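Local coordinates for enoyl-CoA hydratase (Bacillus halodurans, PDB 3LKE), which probably catalyses the hydration of enoyl-CoA thioesters, or a related acyl-CoA reaction, as a member of the crotonase-like enoyl-CoA hydratase/isomerase family, at residues 20-25 with 56-61; 101-106 with 122-127; 106-111 with 130-135; 155-160 with 180-185. All blocks are in the same frame, centred on the assembly; numbering follows the deposited sequence.

Contact 1: residues 20-25 with 56-61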
loop_
_atom_site.group_PDB
_atom_site.type_symbol
_atom_site.label_atom_id
_atom_site.label_comp_id
_atom_site.label_asym_id
_atom_site.label_seq_id
_atom_site.Cartn_x
_atom_site.Cartn_y
_atom_site.Cartn_z
ATOM N N ASP A 20 -2.419 1.760 -34.002
ATOM C CA ASP A 20 -2.966 2.291 -35.245
ATOM C C ASP A 20 -4.003 1.311 -35.796
ATOM O O ASP A 20 -3.725 0.540 -36.715
ATOM C CB ASP A 20 -1.825 2.514 -36.240
ATOM C CG ASP A 20 -2.264 3.289 -37.472
ATOM O OD1 ASP A 20 -3.441 3.694 -37.527
ATOM O OD2 ASP A 20 -1.424 3.486 -38.373
ATOM N N TYR A 21 -5.202 1.345 -35.225
ATOM C CA TYR A 21 -6.252 0.381 -35.542
ATOM C C TYR A 21 -7.567 1.128 -35.630
ATOM O O TYR A 21 -8.466 0.894 -34.842
ATOM C CB TYR A 21 -6.327 -0.668 -34.428
ATOM C CG TYR A 21 -7.073 -1.955 -34.733
ATOM C CD1 TYR A 21 -7.666 -2.186 -35.969
ATOM C CD2 TYR A 21 -7.178 -2.955 -33.763
ATOM C CE1 TYR A 21 -8.340 -3.378 -36.232
ATOM C CE2 TYR A 21 -7.841 -4.143 -34.016
ATOM C CZ TYR A 21 -8.422 -4.355 -35.249
ATOM O OH TYR A 21 -9.089 -5.546 -35.493
ATOM N N PRO A 22 -7.687 2.041 -36.609
ATOM C CA PRO A 22 -8.816 2.979 -36.611
ATOM C C PRO A 22 -10.169 2.292 -36.741
ATOM O O PRO A 22 -11.153 2.781 -36.201
ATOM C CB PRO A 22 -8.569 3.852 -37.851
ATOM C CG PRO A 22 -7.190 3.546 -38.314
ATOM C CD PRO A 22 -6.784 2.217 -37.757
ATOM N N GLU A 23 -10.222 1.190 -37.479
ATOM C CA GLU A 23 -11.473 0.474 -37.664
ATOM C C GLU A 23 -12.141 0.205 -36.324
ATOM O O GLU A 23 -13.335 0.454 -36.149
ATOM C CB GLU A 23 -11.235 -0.859 -38.372
ATOM C CG GLU A 23 -12.472 -1.739 -38.402
ATOM C CD GLU A 23 -12.208 -3.120 -38.978
ATOM O OE1 GLU A 23 -11.022 -3.492 -39.147
ATOM O OE2 GLU A 23 -13.198 -3.833 -39.258
ATOM N N LYS A 24 -11.348 -0.284 -35.374
ATOM C CA LYS A 24 -11.859 -0.625 -34.049
ATOM C C LYS A 24 -11.499 0.410 -32.972
ATOM O O LYS A 24 -11.574 0.123 -31.774
ATOM C CB LYS A 24 -11.353 -2.008 -33.646
ATOM C CG LYS A 24 -11.985 -3.160 -34.425
ATOM C CD LYS A 24 -11.685 -4.502 -33.756
ATOM C CE LYS A 24 -12.380 -5.664 -34.485
ATOM N NZ LYS A 24 -12.200 -6.995 -33.810
ATOM N N LYS A 25 -11.123 1.616 -33.393
ATOM C CA LYS A 25 -10.713 2.663 -32.449
ATOM C C LYS A 25 -9.675 2.132 -31.450
ATOM O O LYS A 25 -9.797 2.345 -30.236
ATOM C CB LYS A 25 -11.916 3.252 -31.700
ATOM C CG LYS A 25 -13.050 3.810 -32.582
ATOM C CD LYS A 25 -12.572 4.864 -33.555
ATOM C CE LYS A 25 -13.742 5.649 -34.166
ATOM N NZ LYS A 25 -14.939 4.785 -34.334
ATOM N N SER A 56 -0.866 6.461 -29.125
ATOM C CA SER A 56 -1.857 6.278 -30.177
ATOM C C SER A 56 -1.607 7.329 -31.246
ATOM O O SER A 56 -1.291 8.481 -30.928
ATOM C CB SER A 56 -3.275 6.466 -29.635
ATOM O OG SER A 56 -4.219 6.469 -30.710
ATOM N N LYS A 57 -1.758 6.930 -32.501
ATOM C CA LYS A 57 -1.561 7.850 -33.619
ATOM C C LYS A 57 -2.834 8.629 -33.929
ATOM O O LYS A 57 -2.842 9.505 -34.799
ATOM C CB LYS A 57 -1.112 7.095 -34.871
ATOM C CG LYS A 57 -0.793 8.017 -36.035
ATOM C CD LYS A 57 -0.864 7.308 -37.374
ATOM C CE LYS A 57 0.191 6.226 -37.487
ATOM N NZ LYS A 57 0.794 6.266 -38.850
ATOM N N HIS A 58 -3.914 8.312 -33.226
ATOM C CA HIS A 58 -5.203 8.904 -33.542
ATOM C C HIS A 58 -5.688 9.867 -32.474
ATOM O O HIS A 58 -5.811 9.519 -31.292
ATOM C CB HIS A 58 -6.239 7.821 -33.851
ATOM C CG HIS A 58 -5.823 6.915 -34.965
ATOM N ND1 HIS A 58 -5.877 7.295 -36.294
ATOM C CD2 HIS A 58 -5.316 5.660 -34.955
ATOM C CE1 HIS A 58 -5.430 6.309 -37.048
ATOM N NE2 HIS A 58 -5.088 5.304 -36.263
ATOM N N ARG A 59 -5.954 11.088 -32.913
ATOM C CA ARG A 59 -6.304 12.191 -32.035
ATOM C C ARG A 59 -7.480 11.862 -31.111
ATOM O O ARG A 59 -7.443 12.174 -29.921
ATOM C CB ARG A 59 -6.610 13.436 -32.881
ATOM C CG ARG A 59 -6.978 14.684 -32.084
ATOM C CD ARG A 59 -6.980 15.920 -32.979
ATOM N NE ARG A 59 -5.686 16.109 -33.633
ATOM C CZ ARG A 59 -5.463 15.947 -34.934
ATOM N NH1 ARG A 59 -6.454 15.609 -35.749
ATOM N NH2 ARG A 59 -4.244 16.136 -35.423
ATOM N N ALA A 60 -8.507 11.213 -31.652
ATOM C CA ALA A 60 -9.769 11.066 -30.926
ATOM C C ALA A 60 -9.731 10.103 -29.738
ATOM O O ALA A 60 -10.511 10.246 -28.801
ATOM C CB ALA A 60 -10.898 10.677 -31.879
ATOM N N TYR A 61 -8.840 9.120 -29.770
ATOM C CA TYR A 61 -8.891 8.063 -28.757
ATOM C C TYR A 61 -7.521 7.477 -28.479
ATOM O O TYR A 61 -6.675 7.403 -29.362
ATOM C CB TYR A 61 -9.821 6.942 -29.235
ATOM C CG TYR A 61 -9.595 6.565 -30.685
ATOM C CD1 TYR A 61 -8.634 5.622 -31.049
ATOM C CD2 TYR A 61 -10.335 7.166 -31.694
ATOM C CE1 TYR A 61 -8.428 5.277 -32.380
ATOM C CE2 TYR A 61 -10.137 6.835 -33.023
ATOM C CZ TYR A 61 -9.184 5.890 -33.364
ATOM O OH TYR A 61 -8.986 5.581 -34.695
HETATM O O HOH W 1 -0.802 4.717 -40.836
#

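Contact 2: residues 101-106 with 122-127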
loop_
_atom_site.group_PDB
_atom_site.type_symbol
_atom_site.label_atom_id
_atom_site.label_comp_id
_atom_site.label_asym_id
_atom_site.label_seq_id
_atom_site.Cartn_x
_atom_site.Cartn_y
_atom_site.Cartn_z
ATOM N N PRO A 101 12.697 -4.164 -18.611
ATOM C CA PRO A 101 13.872 -3.531 -17.994
ATOM C C PRO A 101 14.029 -2.056 -18.378
ATOM O O PRO A 101 14.816 -1.325 -17.764
ATOM C CB PRO A 101 15.037 -4.341 -18.568
ATOM C CG PRO A 101 14.541 -4.771 -19.925
ATOM C CD PRO A 101 13.065 -5.050 -19.736
ATOM N N LYS A 102 13.271 -1.621 -19.386
ATOM C CA LYS A 102 13.330 -0.247 -19.865
ATOM C C LYS A 102 12.332 0.602 -19.106
ATOM O O LYS A 102 11.357 0.077 -18.560
ATOM C CB LYS A 102 12.976 -0.190 -21.359
ATOM C CG LYS A 102 13.618 -1.290 -22.178
ATOM C CD LYS A 102 15.125 -1.182 -22.111
ATOM C CE LYS A 102 15.798 -2.245 -22.975
ATOM N NZ LYS A 102 17.275 -2.043 -22.995
ATOM N N VAL A 103 12.561 1.910 -19.066
ATOM C CA VAL A 103 11.562 2.798 -18.490
ATOM C C VAL A 103 10.363 2.795 -19.431
ATOM O O VAL A 103 10.503 3.037 -20.634
ATOM C CB VAL A 103 12.064 4.236 -18.311
ATOM C CG1 VAL A 103 10.927 5.118 -17.843
ATOM C CG2 VAL A 103 13.248 4.290 -17.334
ATOM N N THR A 104 9.183 2.531 -18.884
ATOM C CA THR A 104 7.981 2.409 -19.700
ATOM C C THR A 104 7.005 3.560 -19.425
ATOM O O THR A 104 6.693 3.869 -18.273
ATOM C CB THR A 104 7.297 1.047 -19.459
ATOM O OG1 THR A 104 7.036 0.900 -18.056
ATOM C CG2 THR A 104 8.200 -0.073 -19.919
ATOM N N VAL A 105 6.546 4.215 -20.491
ATOM C CA VAL A 105 5.652 5.351 -20.356
ATOM C C VAL A 105 4.480 5.206 -21.324
ATOM O O VAL A 105 4.690 4.916 -22.501
ATOM C CB VAL A 105 6.393 6.666 -20.686
ATOM C CG1 VAL A 105 5.471 7.869 -20.514
ATOM C CG2 VAL A 105 7.638 6.798 -19.823
ATOM N N ALA A 106 3.261 5.419 -20.833
ATOM C CA ALA A 106 2.081 5.433 -21.694
ATOM C C ALA A 106 1.562 6.851 -21.852
ATOM O O ALA A 106 1.424 7.589 -20.881
ATOM C CB ALA A 106 0.991 4.514 -21.126
ATOM N N ALA A 122 0.473 -1.113 -16.125
ATOM C CA ALA A 122 1.745 -1.802 -15.953
ATOM C C ALA A 122 2.958 -0.901 -16.191
ATOM O O ALA A 122 4.081 -1.274 -15.855
ATOM C CB ALA A 122 1.818 -3.003 -16.853
ATOM N N CYS A 123 2.733 0.272 -16.779
ATOM C CA CYS A 123 3.844 1.161 -17.134
ATOM C C CYS A 123 4.373 1.895 -15.910
ATOM O O CYS A 123 3.669 2.051 -14.904
ATOM C CB CYS A 123 3.417 2.204 -18.170
ATOM S SG CYS A 123 3.044 1.533 -19.793
ATOM N N ASP A 124 5.619 2.347 -16.012
ATOM C CA ASP A 124 6.260 3.107 -14.941
ATOM C C ASP A 124 5.629 4.475 -14.737
ATOM O O ASP A 124 5.614 4.997 -13.640
ATOM C CB ASP A 124 7.735 3.308 -15.240
ATOM C CG ASP A 124 8.516 2.020 -15.221
ATOM O OD1 ASP A 124 8.175 1.103 -14.430
ATOM O OD2 ASP A 124 9.492 1.933 -15.985
ATOM N N ARG A 125 5.125 5.067 -15.817
ATOM C CA ARG A 125 4.486 6.366 -15.707
ATOM C C ARG A 125 3.421 6.457 -16.787
ATOM O O ARG A 125 3.602 5.948 -17.881
ATOM C CB ARG A 125 5.521 7.500 -15.853
ATOM C CG ARG A 125 4.991 8.883 -15.500
ATOM C CD ARG A 125 6.135 9.909 -15.363
ATOM N NE ARG A 125 5.697 11.160 -14.746
ATOM C CZ ARG A 125 5.563 11.358 -13.445
ATOM N NH1 ARG A 125 5.782 10.355 -12.592
ATOM N NH2 ARG A 125 5.173 12.546 -12.988
ATOM N N ARG A 126 2.289 7.043 -16.429
ATOM C CA ARG A 126 1.204 7.275 -17.358
ATOM C C ARG A 126 0.950 8.766 -17.389
ATOM O O ARG A 126 0.700 9.372 -16.352
ATOM C CB ARG A 126 -0.055 6.547 -16.883
ATOM C CG ARG A 126 -0.036 5.031 -17.059
ATOM C CD ARG A 126 0.648 4.304 -15.905
ATOM N NE ARG A 126 -0.101 4.442 -14.659
ATOM C CZ ARG A 126 0.306 3.984 -13.474
ATOM N NH1 ARG A 126 1.454 3.336 -13.359
ATOM N NH2 ARG A 126 -0.447 4.166 -12.404
ATOM N N ILE A 127 1.015 9.364 -18.577
ATOM C CA ILE A 127 0.790 10.799 -18.731
ATOM C C ILE A 127 -0.385 10.986 -19.677
ATOM O O ILE A 127 -0.416 10.370 -20.749
ATOM C CB ILE A 127 2.019 11.483 -19.367
ATOM C CG1 ILE A 127 3.260 11.285 -18.481
ATOM C CG2 ILE A 127 1.750 12.983 -19.574
ATOM C CD1 ILE A 127 4.576 11.693 -19.172
#

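Contact 3: residues 106-111 with 130-135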
loop_
_atom_site.group_PDB
_atom_site.type_symbol
_atom_site.label_atom_id
_atom_site.label_comp_id
_atom_site.label_asym_id
_atom_site.label_seq_id
_atom_site.Cartn_x
_atom_site.Cartn_y
_atom_site.Cartn_z
ATOM N N ALA A 106 3.261 5.419 -20.833
ATOM C CA ALA A 106 2.081 5.433 -21.694
ATOM C C ALA A 106 1.562 6.851 -21.852
ATOM O O ALA A 106 1.424 7.589 -20.881
ATOM C CB ALA A 106 0.991 4.514 -21.126
ATOM N N LEU A 107 1.306 7.251 -23.095
ATOM C CA LEU A 107 0.791 8.591 -23.348
ATOM C C LEU A 107 -0.677 8.466 -23.717
ATOM O O LEU A 107 -0.994 7.966 -24.801
ATOM C CB LEU A 107 1.575 9.259 -24.489
ATOM C CG LEU A 107 3.093 9.245 -24.306
ATOM C CD1 LEU A 107 3.799 9.911 -25.493
ATOM C CD2 LEU A 107 3.442 9.959 -23.011
ATOM N N ILE A 108 -1.555 8.893 -22.812
ATOM C CA ILE A 108 -2.991 8.755 -23.017
ATOM C C ILE A 108 -3.543 10.046 -23.597
ATOM O O ILE A 108 -3.776 11.002 -22.864
ATOM C CB ILE A 108 -3.743 8.462 -21.703
ATOM C CG1 ILE A 108 -3.032 7.375 -20.882
ATOM C CG2 ILE A 108 -5.188 8.083 -21.997
ATOM C CD1 ILE A 108 -2.896 6.036 -21.614
ATOM N N ASN A 109 -3.757 10.055 -24.908
ATOM C CA ASN A 109 -4.128 11.287 -25.605
ATOM C C ASN A 109 -5.631 11.546 -25.631
ATOM O O ASN A 109 -6.072 12.670 -25.448
ATOM C CB ASN A 109 -3.562 11.300 -27.021
ATOM C CG ASN A 109 -4.088 10.155 -27.869
ATOM O OD1 ASN A 109 -4.089 9.008 -27.442
ATOM N ND2 ASN A 109 -4.531 10.463 -29.076
ATOM N N GLY A 110 -6.409 10.495 -25.859
ATOM C CA GLY A 110 -7.857 10.605 -25.896
ATOM C C GLY A 110 -8.463 9.553 -24.987
ATOM O O GLY A 110 -7.826 9.123 -24.020
ATOM N N TYR A 111 -9.676 9.104 -25.289
ATOM C CA TYR A 111 -10.340 8.220 -24.324
ATOM C C TYR A 111 -9.661 6.859 -24.219
ATOM O O TYR A 111 -9.031 6.377 -25.159
ATOM C CB TYR A 111 -11.854 8.112 -24.552
ATOM C CG TYR A 111 -12.293 7.556 -25.883
ATOM C CD1 TYR A 111 -12.250 6.191 -26.134
ATOM C CD2 TYR A 111 -12.792 8.393 -26.875
ATOM C CE1 TYR A 111 -12.668 5.674 -27.337
ATOM C CE2 TYR A 111 -13.217 7.881 -28.087
ATOM C CZ TYR A 111 -13.149 6.518 -28.312
ATOM O OH TYR A 111 -13.557 5.984 -29.515
ATOM N N ARG A 130 -5.198 16.567 -20.993
ATOM C CA ARG A 130 -6.346 17.023 -20.214
ATOM C C ARG A 130 -7.678 16.443 -20.704
ATOM O O ARG A 130 -8.568 16.148 -19.901
ATOM C CB ARG A 130 -6.413 18.557 -20.226
ATOM C CG ARG A 130 -7.639 19.151 -19.541
ATOM C CD ARG A 130 -7.464 19.222 -18.035
ATOM N NE ARG A 130 -6.190 19.843 -17.686
ATOM C CZ ARG A 130 -5.701 19.906 -16.453
ATOM N NH1 ARG A 130 -6.376 19.384 -15.442
ATOM N NH2 ARG A 130 -4.531 20.488 -16.235
ATOM N N ARG A 131 -7.814 16.276 -22.015
ATOM C CA ARG A 131 -9.095 15.882 -22.591
ATOM C C ARG A 131 -9.359 14.378 -22.508
ATOM O O ARG A 131 -10.447 13.920 -22.844
ATOM C CB ARG A 131 -9.215 16.347 -24.041
ATOM C CG ARG A 131 -8.155 15.790 -24.962
ATOM C CD ARG A 131 -8.365 16.261 -26.393
ATOM N NE ARG A 131 -7.280 15.805 -27.252
ATOM C CZ ARG A 131 -7.285 14.651 -27.911
ATOM N NH1 ARG A 131 -8.332 13.841 -27.816
ATOM N NH2 ARG A 131 -6.247 14.308 -28.668
ATOM N N ALA A 132 -8.364 13.617 -22.067
ATOM C CA ALA A 132 -8.534 12.174 -21.913
ATOM C C ALA A 132 -9.693 11.845 -20.967
ATOM O O ALA A 132 -9.863 12.483 -19.932
ATOM C CB ALA A 132 -7.250 11.546 -21.403
ATOM N N LYS A 133 -10.474 10.836 -21.341
ATOM C CA LYS A 133 -11.571 10.335 -20.515
ATOM C C LYS A 133 -11.356 8.846 -20.281
ATOM O O LYS A 133 -10.720 8.174 -21.094
ATOM C CB LYS A 133 -12.923 10.565 -21.197
ATOM C CG LYS A 133 -13.415 12.010 -21.180
ATOM C CD LYS A 133 -13.919 12.407 -19.806
ATOM C CE LYS A 133 -14.659 13.745 -19.833
ATOM N NZ LYS A 133 -13.766 14.867 -20.253
ATOM N N PHE A 134 -11.911 8.343 -19.178
ATOM C CA PHE A 134 -11.636 6.996 -18.693
ATOM C C PHE A 134 -12.925 6.332 -18.240
ATOM O O PHE A 134 -13.855 7.010 -17.814
ATOM C CB PHE A 134 -10.668 7.075 -17.504
ATOM C CG PHE A 134 -9.371 7.761 -17.829
ATOM C CD1 PHE A 134 -8.280 7.024 -18.254
ATOM C CD2 PHE A 134 -9.247 9.137 -17.707
ATOM C CE1 PHE A 134 -7.077 7.643 -18.551
ATOM C CE2 PHE A 134 -8.052 9.762 -18.009
ATOM C CZ PHE A 134 -6.962 9.004 -18.432
ATOM N N LEU A 135 -12.970 5.007 -18.331
ATOM C CA LEU A 135 -14.162 4.248 -17.966
ATOM C C LEU A 135 -13.805 2.834 -17.503
ATOM O O LEU A 135 -12.984 2.167 -18.114
ATOM C CB LEU A 135 -15.125 4.185 -19.161
ATOM C CG LEU A 135 -16.456 3.439 -18.976
ATOM C CD1 LEU A 135 -17.323 4.146 -17.948
ATOM C CD2 LEU A 135 -17.187 3.324 -20.320
#

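Contact 4: residues 155-160 with 180-185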
loop_
_atom_site.group_PDB
_atom_site.type_symbol
_atom_site.label_atom_id
_atom_site.label_comp_id
_atom_site.label_asym_id
_atom_site.label_seq_id
_atom_site.Cartn_x
_atom_site.Cartn_y
_atom_site.Cartn_z
ATOM N N ARG A 155 -3.900 -1.916 -5.871
ATOM C CA ARG A 155 -2.554 -1.510 -5.467
ATOM C C ARG A 155 -2.331 -0.018 -5.687
ATOM O O ARG A 155 -1.632 0.643 -4.908
ATOM C CB ARG A 155 -1.487 -2.358 -6.173
ATOM C CG ARG A 155 -1.349 -3.739 -5.518
ATOM C CD ARG A 155 -0.614 -4.757 -6.370
ATOM N NE ARG A 155 -0.557 -6.033 -5.664
ATOM C CZ ARG A 155 -1.586 -6.871 -5.555
ATOM N NH1 ARG A 155 -2.757 -6.580 -6.113
ATOM N NH2 ARG A 155 -1.451 -8.005 -4.884
ATOM N N ILE A 156 -2.980 0.520 -6.713
ATOM C CA ILE A 156 -2.791 1.921 -7.072
ATOM C C ILE A 156 -3.735 2.860 -6.328
ATOM O O ILE A 156 -3.305 3.855 -5.744
ATOM C CB ILE A 156 -2.932 2.106 -8.590
ATOM C CG1 ILE A 156 -1.852 1.281 -9.295
ATOM C CG2 ILE A 156 -2.854 3.597 -8.955
ATOM C CD1 ILE A 156 -1.981 1.226 -10.851
ATOM N N ILE A 157 -5.021 2.530 -6.312
ATOM C CA ILE A 157 -5.995 3.438 -5.719
ATOM C C ILE A 157 -6.588 2.941 -4.400
ATOM O O ILE A 157 -7.303 3.683 -3.717
ATOM C CB ILE A 157 -7.115 3.806 -6.728
ATOM C CG1 ILE A 157 -8.092 2.641 -6.929
ATOM C CG2 ILE A 157 -6.510 4.274 -8.048
ATOM C CD1 ILE A 157 -9.299 3.022 -7.773
ATOM N N GLY A 158 -6.270 1.705 -4.030
ATOM C CA GLY A 158 -6.800 1.133 -2.795
ATOM C C GLY A 158 -8.013 0.255 -3.063
ATOM O O GLY A 158 -8.721 0.452 -4.041
ATOM N N TYR A 159 -8.265 -0.704 -2.180
ATOM C CA TYR A 159 -9.382 -1.628 -2.372
ATOM C C TYR A 159 -10.730 -0.914 -2.297
ATOM O O TYR A 159 -11.572 -1.070 -3.183
ATOM C CB TYR A 159 -9.346 -2.743 -1.319
ATOM C CG TYR A 159 -10.568 -3.631 -1.364
ATOM C CD1 TYR A 159 -10.629 -4.710 -2.243
ATOM C CD2 TYR A 159 -11.667 -3.389 -0.535
ATOM C CE1 TYR A 159 -11.751 -5.519 -2.298
ATOM C CE2 TYR A 159 -12.798 -4.197 -0.586
ATOM C CZ TYR A 159 -12.828 -5.259 -1.477
ATOM O OH TYR A 159 -13.935 -6.078 -1.534
ATOM N N GLU A 160 -10.934 -0.135 -1.234
ATOM C CA GLU A 160 -12.221 0.516 -1.021
ATOM C C GLU A 160 -12.558 1.396 -2.215
ATOM O O GLU A 160 -13.685 1.412 -2.713
ATOM C CB GLU A 160 -12.188 1.358 0.255
ATOM C CG GLU A 160 -12.182 0.513 1.538
ATOM C CD GLU A 160 -10.782 0.149 2.003
ATOM O OE1 GLU A 160 -9.821 0.305 1.213
ATOM O OE2 GLU A 160 -10.653 -0.300 3.163
ATOM N N LEU A 180 -6.628 10.045 -8.246
ATOM C CA LEU A 180 -6.606 8.648 -7.803
ATOM C C LEU A 180 -5.209 8.028 -7.874
ATOM O O LEU A 180 -4.918 7.055 -7.182
ATOM C CB LEU A 180 -7.581 7.812 -8.629
ATOM C CG LEU A 180 -9.054 8.159 -8.406
ATOM C CD1 LEU A 180 -9.931 7.422 -9.395
ATOM C CD2 LEU A 180 -9.462 7.845 -6.979
ATOM N N GLY A 181 -4.349 8.594 -8.708
ATOM C CA GLY A 181 -3.042 8.015 -8.946
ATOM C C GLY A 181 -2.986 7.072 -10.139
ATOM O O GLY A 181 -1.945 6.456 -10.391
ATOM N N LEU A 182 -4.095 6.958 -10.877
ATOM C CA LEU A 182 -4.121 6.127 -12.081
ATOM C C LEU A 182 -3.184 6.691 -13.144
ATOM O O LEU A 182 -2.550 5.939 -13.869
ATOM C CB LEU A 182 -5.541 5.972 -12.637
ATOM C CG LEU A 182 -6.511 5.170 -11.757
ATOM C CD1 LEU A 182 -7.936 5.240 -12.295
ATOM C CD2 LEU A 182 -6.042 3.726 -11.630
ATOM N N ILE A 183 -3.111 8.022 -13.220
ATOM C CA ILE A 183 -2.118 8.710 -14.037
ATOM C C ILE A 183 -1.224 9.560 -13.136
ATOM O O ILE A 183 -1.627 9.932 -12.027
ATOM C CB ILE A 183 -2.794 9.638 -15.077
ATOM C CG1 ILE A 183 -3.655 8.816 -16.033
ATOM C CG2 ILE A 183 -1.764 10.438 -15.835
ATOM C CD1 ILE A 183 -2.901 7.842 -16.844
ATOM N N GLN A 184 -0.022 9.881 -13.624
ATOM C CA GLN A 184 0.962 10.620 -12.832
ATOM C C GLN A 184 0.984 12.121 -13.108
ATOM O O GLN A 184 1.401 12.900 -12.252
ATOM C CB GLN A 184 2.361 10.026 -13.029
ATOM C CG GLN A 184 2.597 8.753 -12.201
ATOM C CD GLN A 184 1.638 7.622 -12.564
ATOM O OE1 GLN A 184 1.617 7.144 -13.698
ATOM N NE2 GLN A 184 0.832 7.193 -11.588
ATOM N N GLU A 185 0.525 12.517 -14.289
ATOM C CA GLU A 185 0.483 13.931 -14.647
ATOM C C GLU A 185 -0.376 14.185 -15.869
ATOM O O GLU A 185 -0.676 13.266 -16.653
ATOM C CB GLU A 185 1.895 14.487 -14.884
ATOM C CG GLU A 185 2.698 13.747 -15.933
ATOM C CD GLU A 185 4.084 14.355 -16.144
ATOM O OE1 GLU A 185 4.167 15.536 -16.557
ATOM O OE2 GLU A 185 5.091 13.650 -15.915
#

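Contact 1: residues 20-25 with 56-61
D20, H58 and K57 form the polar end of this contact, and Y61 with K25 and P22 forms the other. The D20 carboxylate group lies anti to its backbone N. Its OD1 accepts from H58 NE2 at 2.6 Å. The N-H...O angle is 143°, so the bond is bent. OD1 lies near the imidazole plane, but the donor meets it from above the carboxylate plane; the two planes are 53° apart. The other oxygen, D20 OD2, faces K57 NZ at 3.6 Å in a salt bridge, and a water joins the same two atoms. OD2 is also hydrogen-bonded to H7 NE2, so both carboxylate oxygens have partners.

The imidazole also touches the P22 ring, with P22 CG 3.4 Å from H58 NE2. Y61 CG takes the crowded position between its backbone N and carbonyl carbon (chi1 45°). K25 CA then lies over one ring face in a CH-pi contact, 3.8 Å from the centroid. The tip, Y61 OH, reaches P22 CA at 3.2 Å. An alanine at Y61 would probably loosen the packing of the two loops, because K25 would lose the ring under its CA.

S56 OG accepts from H58 N, an ST turn, and a type I turn runs from H58 to Y61. The arrangement is loop-to-loop packing after strands 14-19 and 51-56, parallel neighbours in the crotonase-fold sheet.

Contact 2: residues 101-106 with 122-127
This is a buried parallel strand pairing in the main sheet of the crotonase fold. Strand 103-108 lies beside strand 125-129, with V105 opposite R125 and A106 opposite R126. The paired segments run at 26° to each other. A106 N donates to R125 O at 3.0 Å, and I127 N to A106 O at 2.9 Å, the latter almost straight along the C=O axis.

Ahead of this, R125 N still donates to T104 O at 3.2 Å, and side chains add to the backbone bonds. T104 OG1 accepts from D124 N at 2.9 Å. In return, D124 OD2 accepts from T104 N at 3.0 Å, met from above the carboxylate plane. An alanine at D124 would remove this acceptor and would probably loosen the start of the pairing.

The carboxylate also meets K216 at OD2 and Y159 of the second subunit at OD1. The buried charge of D124 thus has a lysine, an N-H and a hydroxyl, which would be expected to keep it ionised.

Contact 3: residues 106-111 with 130-135
From R131 CB, chi1 of 60° sends CG into the crowded position between the backbone N and the carbonyl carbon. The chain then runs extended to NE. CG passes N109 O at 3.8 Å, and NE lies at the same distance from that oxygen. N109 O sits over the centre of one guanidinium face, 3.3 Å from its plane. It is not hydrogen-bonded to NH1; the angle is too poor. At the tip, NH1 nears G110 CA, while NH2 donates to R59 O in the neighbouring loop.

The contact joins the end of strand 103-108 and the residues after it to 130-135, which reaches strand 133-135. That strand pairs with 111-113 in the small three-stranded sheet of this crotonase-like fold. Y111 CA makes a CA-H...O contact with K133 O at 3.3 Å.

Away from R131, I108, A132 and F134 make apolar contacts. I108 CG2 touches A132 CB at 4.1 Å and F134 CE1 at 4.0 Å; the I108 and F134 side chains cross obliquely.

Contact 4: residues 155-160 with 180-185
The tight part of this contact is small and centres on one methyl group, I157 CG2. It is anti to the carbonyl carbon, while CG1 takes the crowded place between the backbone N and that carbon (chi1 74°). CG2 therefore points into the turn that ends helix 174-180. It lies 3.3 Å from L180 O, 3.7 Å from L180 CB and 3.7 Å from L182 CD2. The L182 side chain crosses I157 obliquely and brings its CD2 branch up to that methyl.

I156 adds a second methyl. Its CG1 is anti to the carbonyl carbon (chi1 -61°), which leaves CG2 anti to the backbone N, 3.3 Å from G181 O. G181 closes the helix in a Schellman motif with positive phi. A CB there would point toward the isoleucines and jam against L180 O.

The packing is looser between I156 CG2 and L182 CD2, 4.2 Å apart, and L180 and G181 are only partly buried. I156 is partly covered by a glycerol, probably from the crystallisation liquor, and by E160 of the second subunit. I157 and L182 are buried.

Within the subunit, I157 also leans on T162 and L165 of helix 159-168, and L182 on F117 of helix 115-118. The contact thus sets the end of helix 149-157 against the turn that leads from helix 174-180 to strand 185-187.

Along the chain, contact 1 closes before the others open. Contacts 2 and 3 interleave and share A106 on strand 103-108, and contact 4 comes last. The centres of contacts 2, 3 and 4 are about 15 Å from one another. The centre of contact 1 is about 12 Å from that of contact 3 and about 26 Å from that of contact 4. Hydrogen bonds H58 O to N109 ND2 and R59 O to R131 NH2 probably tie contacts 1 and 3. Contact 2 lies within the main sheet, contact 1 in loops after two of its strands. Contact 3 links it to the small sheet, and contact 4 precedes strand 185-187. Contacts 2 and 4 also reach neighbouring subunits of the trimer.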